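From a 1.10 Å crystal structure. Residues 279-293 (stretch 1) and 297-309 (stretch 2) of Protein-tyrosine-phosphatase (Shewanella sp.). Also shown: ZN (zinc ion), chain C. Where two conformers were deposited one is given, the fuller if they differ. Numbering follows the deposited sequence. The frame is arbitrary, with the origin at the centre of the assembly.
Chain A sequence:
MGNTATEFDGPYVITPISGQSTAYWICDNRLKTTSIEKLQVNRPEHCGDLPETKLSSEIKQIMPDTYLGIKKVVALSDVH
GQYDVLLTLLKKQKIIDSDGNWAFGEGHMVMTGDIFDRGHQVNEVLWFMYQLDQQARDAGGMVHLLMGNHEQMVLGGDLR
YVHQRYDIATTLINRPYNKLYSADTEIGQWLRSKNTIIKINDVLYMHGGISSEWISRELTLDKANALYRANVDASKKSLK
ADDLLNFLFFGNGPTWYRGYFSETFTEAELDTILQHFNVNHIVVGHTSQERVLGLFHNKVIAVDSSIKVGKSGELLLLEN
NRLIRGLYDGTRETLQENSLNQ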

ATOM      1  N   VAL A 279      -5.035  16.755 -13.832  1.00 14.76           N
ATOM      2  CA  VAL A 279      -5.930  15.676 -13.443  1.00 13.46           C
ATOM      3  C   VAL A 279      -7.294  16.236 -13.124  1.00 13.14           C
ATOM      4  O   VAL A 279      -7.454  17.394 -12.797  1.00 14.43           O
ATOM      5  CB  VAL A 279      -5.341  14.842 -12.284  1.00 13.47           C
ATOM      6  CG1 VAL A 279      -4.076  14.146 -12.762  1.00 13.71           C
ATOM      7  CG2 VAL A 279      -5.113  15.694 -11.069  1.00 13.25           C
ATOM      8  N   ASN A 280      -8.274  15.331 -13.110  1.00 13.13           N
ATOM      9  CA  ASN A 280      -9.595  15.661 -12.689  1.00 13.93           C
ATOM     10  C   ASN A 280      -9.962  15.192 -11.296  1.00 13.43           C
ATOM     11  O   ASN A 280     -10.993  15.597 -10.737  1.00 13.57           O
ATOM     12  CB  ASN A 280     -10.601  15.071 -13.690  1.00 16.83           C
ATOM     13  CG  ASN A 280     -10.523  15.764 -15.022  1.00 17.59           C
ATOM     14  OD1 ASN A 280     -10.479  16.995 -15.050  1.00 20.30           O
ATOM     15  ND2 ASN A 280     -10.491  15.000 -16.082  1.00 21.48           N
ATOM     16  N   HIS A 281      -9.173  14.312 -10.680  1.00 13.16           N
ATOM     17  CA  HIS A 281      -9.458  13.758  -9.406  1.00 12.81           C
ATOM     18  C   HIS A 281      -8.130  13.408  -8.721  1.00 11.60           C
ATOM     19  O   HIS A 281      -7.173  13.059  -9.401  1.00 11.51           O
ATOM     20  CB  HIS A 281     -10.285  12.473  -9.412  1.00 16.31           C
ATOM     21  CG  HIS A 281     -11.496  12.540 -10.262  1.00 13.75           C
ATOM     22  ND1 HIS A 281     -12.702  13.052  -9.890  1.00 14.14           N
ATOM     23  CD2 HIS A 281     -11.636  12.223 -11.588  1.00 15.94           C
ATOM     24  CE1 HIS A 281     -13.535  13.003 -10.905  1.00 16.18           C
ATOM     25  NE2 HIS A 281     -12.925  12.496 -11.985  1.00 16.60           N
ATOM     26  N   ILE A 282      -8.180  13.428  -7.395  1.00 12.17           N
ATOM     27  CA  ILE A 282      -7.094  12.945  -6.547  1.00 11.62           C
ATOM     28  C   ILE A 282      -7.671  11.926  -5.565  1.00 11.50           C
ATOM     29  O   ILE A 282      -8.709  12.220  -4.946  1.00 12.30           O
ATOM     30  CB  ILE A 282      -6.357  14.070  -5.798  1.00 12.72           C
ATOM     31  CG1 ILE A 282      -5.826  15.103  -6.798  1.00 14.96           C
ATOM     32  CG2 ILE A 282      -5.199  13.548  -4.951  1.00 13.43           C
ATOM     33  CD1 ILE A 282      -5.288  16.376  -6.150  1.00 17.77           C
ATOM     34  N   VAL A 283      -7.073  10.765  -5.509  1.00 10.07           N
ATOM     35  CA  VAL A 283      -7.512   9.654  -4.671  1.00 10.14           C
ATOM     36  C   VAL A 283      -6.491   9.489  -3.548  1.00  9.89           C
ATOM     37  O   VAL A 283      -5.283   9.319  -3.836  1.00 10.38           O
ATOM     38  CB  VAL A 283      -7.606   8.410  -5.529  1.00 10.36           C
ATOM     39  CG1 VAL A 283      -7.854   7.147  -4.639  1.00 12.08           C
ATOM     40  CG2 VAL A 283      -8.733   8.522  -6.505  1.00 11.93           C
ATOM     41  N   VAL A 284      -6.974   9.544  -2.313  1.00 10.65           N
ATOM     42  CA  VAL A 284      -6.093   9.490  -1.159  1.00 10.24           C
ATOM     43  C   VAL A 284      -6.647   8.543  -0.079  1.00 10.81           C
ATOM     44  O   VAL A 284      -7.870   8.311   0.001  1.00 11.13           O
ATOM     45  CB  VAL A 284      -5.903  10.871  -0.507  1.00 11.32           C
ATOM     46  CG1 VAL A 284      -5.320  11.830  -1.519  1.00 12.86           C
ATOM     47  CG2 VAL A 284      -7.219  11.442   0.039  1.00 14.26           C
ATOM     48  N   GLY A 285      -5.732   8.042   0.706  1.00 10.67           N
ATOM     49  CA  GLY A 285      -6.071   7.262   1.903  1.00 11.46           C
ATOM     50  C   GLY A 285      -5.826   8.088   3.143  1.00 10.86           C
ATOM     51  O   GLY A 285      -6.229   9.288   3.177  1.00 12.30           O
ATOM     52  N   HIS A 286      -5.182   7.501   4.153  1.00 10.60           N
ATOM     53  CA  HIS A 286      -4.572   8.068   5.325  1.00 10.53           C
ATOM     54  C   HIS A 286      -5.519   8.602   6.379  1.00 11.54           C
ATOM     55  O   HIS A 286      -5.261   8.393   7.566  1.00 11.82           O
ATOM     56  CB  HIS A 286      -3.549   9.163   4.942  1.00 10.90           C
ATOM     57  CG  HIS A 286      -2.735   9.751   6.035  1.00 11.25           C
ATOM     58  ND1 HIS A 286      -1.896   9.093   6.879  1.00 10.81           N
ATOM     59  CD2 HIS A 286      -2.604  11.067   6.381  1.00 13.01           C
ATOM     60  CE1 HIS A 286      -1.354   9.983   7.676  1.00 12.39           C
ATOM     61  NE2 HIS A 286      -1.744  11.217   7.417  1.00 14.92           N
ATOM     62  N   THR A 287      -6.512   9.353   5.991  1.00 12.66           N
ATOM     63  CA  THR A 287      -7.506   9.966   6.846  1.00 13.50           C
ATOM     64  C   THR A 287      -8.800   9.152   6.758  1.00 13.20           C
ATOM     65  O   THR A 287      -9.499   9.195   5.754  1.00 14.11           O
ATOM     66  CB  THR A 287      -7.704  11.447   6.477  1.00 13.62           C
ATOM     67  OG1 THR A 287      -6.452  12.117   6.444  1.00 14.39           O
ATOM     68  CG2 THR A 287      -8.591  12.115   7.550  1.00 17.35           C
ATOM     69  N   SER A 288      -9.066   8.391   7.853  1.00 13.07           N
ATOM     70  CA  SER A 288     -10.048   7.329   7.768  1.00 12.66           C
ATOM     71  C   SER A 288     -11.479   7.878   7.725  1.00 13.02           C
ATOM     72  O   SER A 288     -11.854   8.725   8.531  1.00 15.55           O
ATOM     73  CB  SER A 288      -9.921   6.384   8.944  1.00 13.87           C
ATOM     74  OG  SER A 288      -8.560   5.958   9.079  1.00 14.03           O
ATOM     75  N   GLN A 289     -12.238   7.318   6.827  1.00 13.74           N
ATOM     76  CA  GLN A 289     -13.665   7.612   6.630  1.00 14.48           C
ATOM     77  C   GLN A 289     -14.545   6.392   6.883  1.00 14.24           C
ATOM     78  O   GLN A 289     -14.063   5.256   6.942  1.00 15.54           O
ATOM     79  CB  GLN A 289     -13.896   8.079   5.179  1.00 14.55           C
ATOM     80  CG  GLN A 289     -13.016   9.225   4.772  1.00 15.67           C
ATOM     81  CD  GLN A 289     -13.097  10.421   5.673  1.00 16.63           C
ATOM     82  OE1 GLN A 289     -12.068  11.005   6.105  1.00 21.22           O
ATOM     83  NE2 GLN A 289     -14.299  10.791   5.948  1.00 17.60           N
ATOM     84  N   GLU A 290     -15.835   6.604   7.035  1.00 14.51           N
ATOM     85  CA  GLU A 290     -16.764   5.503   7.292  1.00 16.01           C
ATOM     86  C   GLU A 290     -17.042   4.681   6.052  1.00 15.70           C
ATOM     87  O   GLU A 290     -17.614   3.598   6.146  1.00 16.86           O
ATOM     88  CB  GLU A 290     -18.085   6.066   7.843  0.62 20.67           C
ATOM     89  CG  GLU A 290     -17.895   6.786   9.170  0.62 22.60           C
ATOM     90  CD  GLU A 290     -19.195   7.313   9.759  0.62 35.05           C
ATOM     91  OE1 GLU A 290     -19.167   8.139  10.701  0.62 49.23           O
ATOM     92  OE2 GLU A 290     -20.301   6.922   9.341  0.62 51.43           O
ATOM     93  N   ARG A 291     -16.673   5.229   4.872  1.00 13.94           N
ATOM     94  CA  ARG A 291     -16.987   4.632   3.583  1.00 14.56           C
ATOM     95  C   ARG A 291     -16.106   5.291   2.555  1.00 13.33           C
ATOM     96  O   ARG A 291     -15.506   6.335   2.839  1.00 14.24           O
ATOM     97  CB  ARG A 291     -18.471   4.789   3.152  1.00 15.33           C
ATOM     98  CG  ARG A 291     -18.968   6.217   3.150  1.00 19.35           C
ATOM     99  CD  ARG A 291     -20.406   6.335   2.643  1.00 22.43           C
ATOM    100  NE  ARG A 291     -20.639   7.755   2.339  1.00 25.53           N
ATOM    101  CZ  ARG A 291     -20.930   8.665   3.257  1.00 26.04           C
ATOM    102  NH1 ARG A 291     -21.071   8.325   4.559  1.00 43.99           N
ATOM    103  NH2 ARG A 291     -21.073   9.899   2.827  1.00 34.20           N
ATOM    104  N   VAL A 292     -15.994   4.712   1.369  1.00 12.40           N
ATOM    105  CA  VAL A 292     -15.393   5.440   0.224  1.00 12.49           C
ATOM    106  C   VAL A 292     -16.343   6.612  -0.101  1.00 13.10           C
ATOM    107  O   VAL A 292     -17.542   6.437  -0.170  1.00 14.28           O
ATOM    108  CB  VAL A 292     -15.203   4.510  -0.947  1.00 12.35           C
ATOM    109  CG1 VAL A 292     -15.066   5.268  -2.283  1.00 13.79           C
ATOM    110  CG2 VAL A 292     -14.007   3.600  -0.747  1.00 11.40           C
ATOM    111  N   LEU A 293     -15.783   7.804  -0.215  1.00 13.56           N
ATOM    112  CA  LEU A 293     -16.660   8.951  -0.446  1.00 15.54           C
ATOM    113  C   LEU A 293     -15.855   9.997  -1.198  1.00 15.09           C
ATOM    114  O   LEU A 293     -14.626  10.109  -1.112  1.00 16.85           O
ATOM    115  CB  LEU A 293     -17.186   9.481   0.845  1.00 17.99           C
ATOM    116  CG  LEU A 293     -16.174   9.872   1.921  1.00 17.08           C
ATOM    117  CD1 LEU A 293     -15.564  11.247   1.752  1.00 19.55           C
ATOM    118  CD2 LEU A 293     -16.951   9.788   3.231  1.00 20.04           C
ATOM    119  N   HIS A 297     -17.170  18.094  -4.857  1.00 19.19           N
ATOM    120  CA  HIS A 297     -17.756  17.710  -6.127  1.00 21.18           C
ATOM    121  C   HIS A 297     -16.960  16.551  -6.726  1.00 18.71           C
ATOM    122  O   HIS A 297     -16.681  16.499  -7.934  1.00 20.89           O
ATOM    123  CB  HIS A 297     -17.873  18.963  -7.003  1.00 20.29           C
ATOM    124  CG  HIS A 297     -18.725  20.076  -6.447  1.00 23.08           C
ATOM    125  ND1 HIS A 297     -18.190  21.091  -5.706  1.00 26.81           N
ATOM    126  CD2 HIS A 297     -20.044  20.253  -6.460  1.00 26.14           C
ATOM    127  CE1 HIS A 297     -19.161  21.922  -5.312  1.00 30.99           C
ATOM    128  NE2 HIS A 297     -20.297  21.433  -5.758  1.00 26.37           N
ATOM    129  N   ASN A 298     -16.600  15.589  -5.885  1.00 16.50           N
ATOM    130  CA  ASN A 298     -15.863  14.376  -6.197  1.00 15.27           C
ATOM    131  C   ASN A 298     -14.515  14.605  -6.895  1.00 14.39           C
ATOM    132  O   ASN A 298     -13.979  13.699  -7.527  1.00 15.42           O
ATOM    133  CB  ASN A 298     -16.720  13.524  -7.087  1.00 17.13           C
ATOM    134  CG  ASN A 298     -17.892  12.877  -6.407  1.00 17.29           C
ATOM    135  OD1 ASN A 298     -17.763  12.413  -5.303  1.00 20.26           O
ATOM    136  ND2 ASN A 298     -19.036  12.859  -7.075  1.00 20.94           N
ATOM    137  N   LYS A 299     -13.928  15.747  -6.639  1.00 14.92           N
ATOM    138  CA  LYS A 299     -12.548  16.027  -7.042  1.00 14.60           C
ATOM    139  C   LYS A 299     -11.513  15.318  -6.163  1.00 15.67           C
ATOM    140  O   LYS A 299     -10.417  15.051  -6.646  1.00 14.57           O
ATOM    141  CB  LYS A 299     -12.310  17.553  -6.986  0.69 16.46           C
ATOM    142  CG  LYS A 299     -13.151  18.260  -8.038  0.69 17.10           C
ATOM    143  CD  LYS A 299     -13.026  19.762  -7.934  0.69 18.35           C
ATOM    144  CE  LYS A 299     -14.005  20.453  -8.844  0.69 17.07           C
ATOM    145  NZ  LYS A 299     -13.951  21.944  -8.705  0.69 17.67           N
ATOM    146  N   VAL A 300     -11.875  15.032  -4.915  1.00 13.17           N
ATOM    147  CA  VAL A 300     -11.076  14.183  -4.034  1.00 12.20           C
ATOM    148  C   VAL A 300     -11.937  12.964  -3.720  1.00 11.54           C
ATOM    149  O   VAL A 300     -13.100  13.106  -3.335  1.00 14.22           O
ATOM    150  CB  VAL A 300     -10.658  14.883  -2.726  1.00 13.42           C
ATOM    151  CG1 VAL A 300     -10.088  13.873  -1.722  1.00 14.54           C
ATOM    152  CG2 VAL A 300      -9.618  15.974  -2.937  1.00 14.83           C
ATOM    153  N   ILE A 301     -11.344  11.786  -3.859  1.00 11.00           N
ATOM    154  CA  ILE A 301     -12.019  10.574  -3.377  1.00 11.44           C
ATOM    155  C   ILE A 301     -11.159   9.988  -2.276  1.00 11.03           C
ATOM    156  O   ILE A 301     -10.006   9.683  -2.466  1.00 11.26           O
ATOM    157  CB  ILE A 301     -12.298   9.524  -4.449  0.61 12.12           C
ATOM    158  CG1 ILE A 301     -12.879  10.121  -5.749  0.61 12.69           C
ATOM    159  CG2 ILE A 301     -13.215   8.453  -3.881  0.61 12.03           C
ATOM    160  CD1 ILE A 301     -14.269  10.704  -5.620  0.61 14.02           C
ATOM    161  N   ALA A 302     -11.832   9.837  -1.099  1.00 11.94           N
ATOM    162  CA  ALA A 302     -11.215   9.252   0.081  1.00 11.57           C
ATOM    163  C   ALA A 302     -11.427   7.758   0.045  1.00 11.41           C
ATOM    164  O   ALA A 302     -12.561   7.266  -0.028  1.00 13.39           O
ATOM    165  CB  ALA A 302     -11.876   9.842   1.332  1.00 15.10           C
ATOM    166  N   VAL A 303     -10.335   6.989   0.068  1.00 10.61           N
ATOM    167  CA  VAL A 303     -10.409   5.538  -0.002  1.00 10.63           C
ATOM    168  C   VAL A 303      -9.798   4.851   1.224  1.00 10.14           C
ATOM    169  O   VAL A 303      -9.625   3.635   1.168  1.00 10.38           O
ATOM    170  CB  VAL A 303      -9.815   5.003  -1.325  1.00 11.48           C
ATOM    171  CG1 VAL A 303     -10.598   5.551  -2.525  1.00 12.61           C
ATOM    172  CG2 VAL A 303      -8.333   5.293  -1.484  1.00 10.42           C
ATOM    173  N   ASP A 304      -9.581   5.583   2.293  1.00 10.13           N
ATOM    174  CA  ASP A 304      -9.409   4.931   3.593  1.00 10.92           C
ATOM    175  C   ASP A 304     -10.815   4.766   4.140  1.00 11.81           C
ATOM    176  O   ASP A 304     -11.402   5.759   4.596  1.00 12.89           O
ATOM    177  CB  ASP A 304      -8.485   5.691   4.499  1.00 10.46           C
ATOM    178  CG  ASP A 304      -8.311   5.041   5.873  1.00 10.37           C
ATOM    179  OD1 ASP A 304      -7.444   5.537   6.610  1.00 10.74           O
ATOM    180  OD2 ASP A 304      -9.048   4.054   6.160  1.00 11.14           O
ATOM    181  N   SER A 305     -11.340   3.570   4.066  1.00 11.25           N
ATOM    182  CA  SER A 305     -12.674   3.243   4.517  1.00 12.69           C
ATOM    183  C   SER A 305     -12.725   2.570   5.858  1.00 11.38           C
ATOM    184  O   SER A 305     -13.662   1.836   6.172  1.00 12.14           O
ATOM    185  CB  SER A 305     -13.279   2.350   3.446  1.00 13.37           C
ATOM    186  OG  SER A 305     -12.479   1.216   3.450  1.00 13.99           O
ATOM    187  N   SER A 306     -11.686   2.798   6.647  1.00 11.80           N
ATOM    188  CA  SER A 306     -11.600   2.256   8.005  1.00 11.73           C
ATOM    189  C   SER A 306     -11.502   0.740   8.067  1.00 11.45           C
ATOM    190  O   SER A 306     -11.949   0.139   9.053  1.00 11.72           O
ATOM    191  CB  SER A 306     -12.734   2.796   8.886  1.00 12.50           C
ATOM    192  OG  SER A 306     -12.600   4.224   9.016  1.00 15.23           O
ATOM    193  N   ILE A 307     -10.857   0.128   7.079  1.00 10.53           N
ATOM    194  CA  ILE A 307     -10.504  -1.274   7.189  1.00 10.17           C
ATOM    195  C   ILE A 307      -9.759  -1.516   8.512  1.00  9.97           C
ATOM    196  O   ILE A 307      -9.861  -2.620   9.082  1.00 10.62           O
ATOM    197  CB  ILE A 307      -9.687  -1.714   5.949  1.00  9.33           C
ATOM    198  CG1 ILE A 307     -10.543  -1.709   4.727  1.00 10.28           C
ATOM    199  CG2 ILE A 307      -9.041  -3.102   6.207  1.00 10.13           C
ATOM    200  CD1 ILE A 307      -9.765  -1.869   3.414  1.00 10.43           C
ATOM    201  N   LYS A 308      -8.995  -0.549   9.006  1.00 10.03           N
ATOM    202  CA  LYS A 308      -8.190  -0.712  10.196  1.00 10.08           C
ATOM    203  C   LYS A 308      -9.002  -1.121  11.403  1.00 11.53           C
ATOM    204  O   LYS A 308      -8.437  -1.696  12.310  1.00 11.50           O
ATOM    205  CB  LYS A 308      -7.407   0.568  10.525  1.00 10.79           C
ATOM    206  CG  LYS A 308      -8.305   1.719  11.020  1.00 11.67           C
ATOM    207  CD  LYS A 308      -7.610   3.018  11.139  1.00 12.22           C
ATOM    208  CE  LYS A 308      -8.514   4.100  11.707  1.00 15.07           C
ATOM    209  NZ  LYS A 308      -7.837   5.397  11.842  1.00 17.16           N
ATOM    210  N   VAL A 309     -10.302  -0.813  11.416  1.00 12.38           N
ATOM    211  CA  VAL A 309     -11.143  -1.128  12.578  1.00 12.00           C
ATOM    212  C   VAL A 309     -11.447  -2.606  12.599  1.00 12.70           C
ATOM    213  O   VAL A 309     -11.827  -3.142  13.641  1.00 16.56           O
ATOM    214  CB  VAL A 309     -12.375  -0.235  12.568  1.00 12.70           C
ATOM    215  CG1 VAL A 309     -13.405  -0.561  13.647  1.00 18.17           C
ATOM    216  CG2 VAL A 309     -11.939   1.193  12.823  1.00 16.11           C
TER
HETATM  217 ZN    ZN C 402      -1.522   6.993   6.877  1.00  9.44          ZN
HETATM  218  O   HOH W   1      -9.245   8.570   2.935  1.00 12.82           O
HETATM  219  O   HOH W   2      -5.762   6.776  10.426  1.00 23.04           O
HETATM  220  O   HOH W   3      -2.953   6.470   8.113  1.00 11.73           O
HETATM  221  O   HOH W   4     -16.411   1.274   4.945  1.00 25.24           O

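Stretch 1 meets stretch 2 along most of its length, burying 1015 Å² summed over both sides. The first hydrogen bond across the stretches is at His-281, whose chi1 of -49° (m) places ND1 2.8 Å from Asn-298 O; the N-H...O angle of 155° and the position of that oxygen near the ring plane identify a hydrogen bond donated at the ring edge.

From here strand 281-284 runs parallel to strand 300-302, their directions 20° apart. The ladder alternates: Ile-282 N donates to Lys-299 O (2.9 Å), Ile-301 N to Ile-282 O (2.9 Å), Val-284 N to Ile-301 O (3.0 Å) and Val-303 N to Val-284 O (2.8 Å), all with angles of 156-171°. Ile-282 and Val-284 share one sheet face with Val-300 and Ala-302, and Val-284 CG2 lies 4.2 Å from Val-300 CG1. Val-283 shares the other face with Ile-301, while its CG1 reaches Val-303 CG2 at 3.7 Å. The beta-branched valines and isoleucines, with the small Ala-302, suit a buried sheet.

Beyond Val-284, His-286 turns its CA-to-CB bond away from stretch 2; its ND1 binds zinc (ZN) at 2.1 Å. Ser-288 then serves as a polar relay: its OG donates to Asp-304 OD1 (2.7 Å) and accepts from Lys-308 NZ (2.9 Å), the lysine arriving through an extended chain (chi2 to chi4 all t). Asp-304 OD2 meanwhile accepts from Ser-306 N at 3.0 Å, so both carboxylate oxygens are engaged. Gln-289 uses its backbone, N donating to Asp-304 O (2.8 Å) and O accepting from Ser-306 OG (2.7 Å).

Val-292 packs its CG1 4.0 Å from Ile-301 CG2. Leu-293 closes the contact as an antiparallel pair with Ala-302: Ala-302 N to Leu-293 O is 2.8 Å, and Leu-293 N to Ala-302 O is 3.3 Å. Leu-293 CD1 comes within 4.0 Å of Ala-302 CB, a small methyl in close packing.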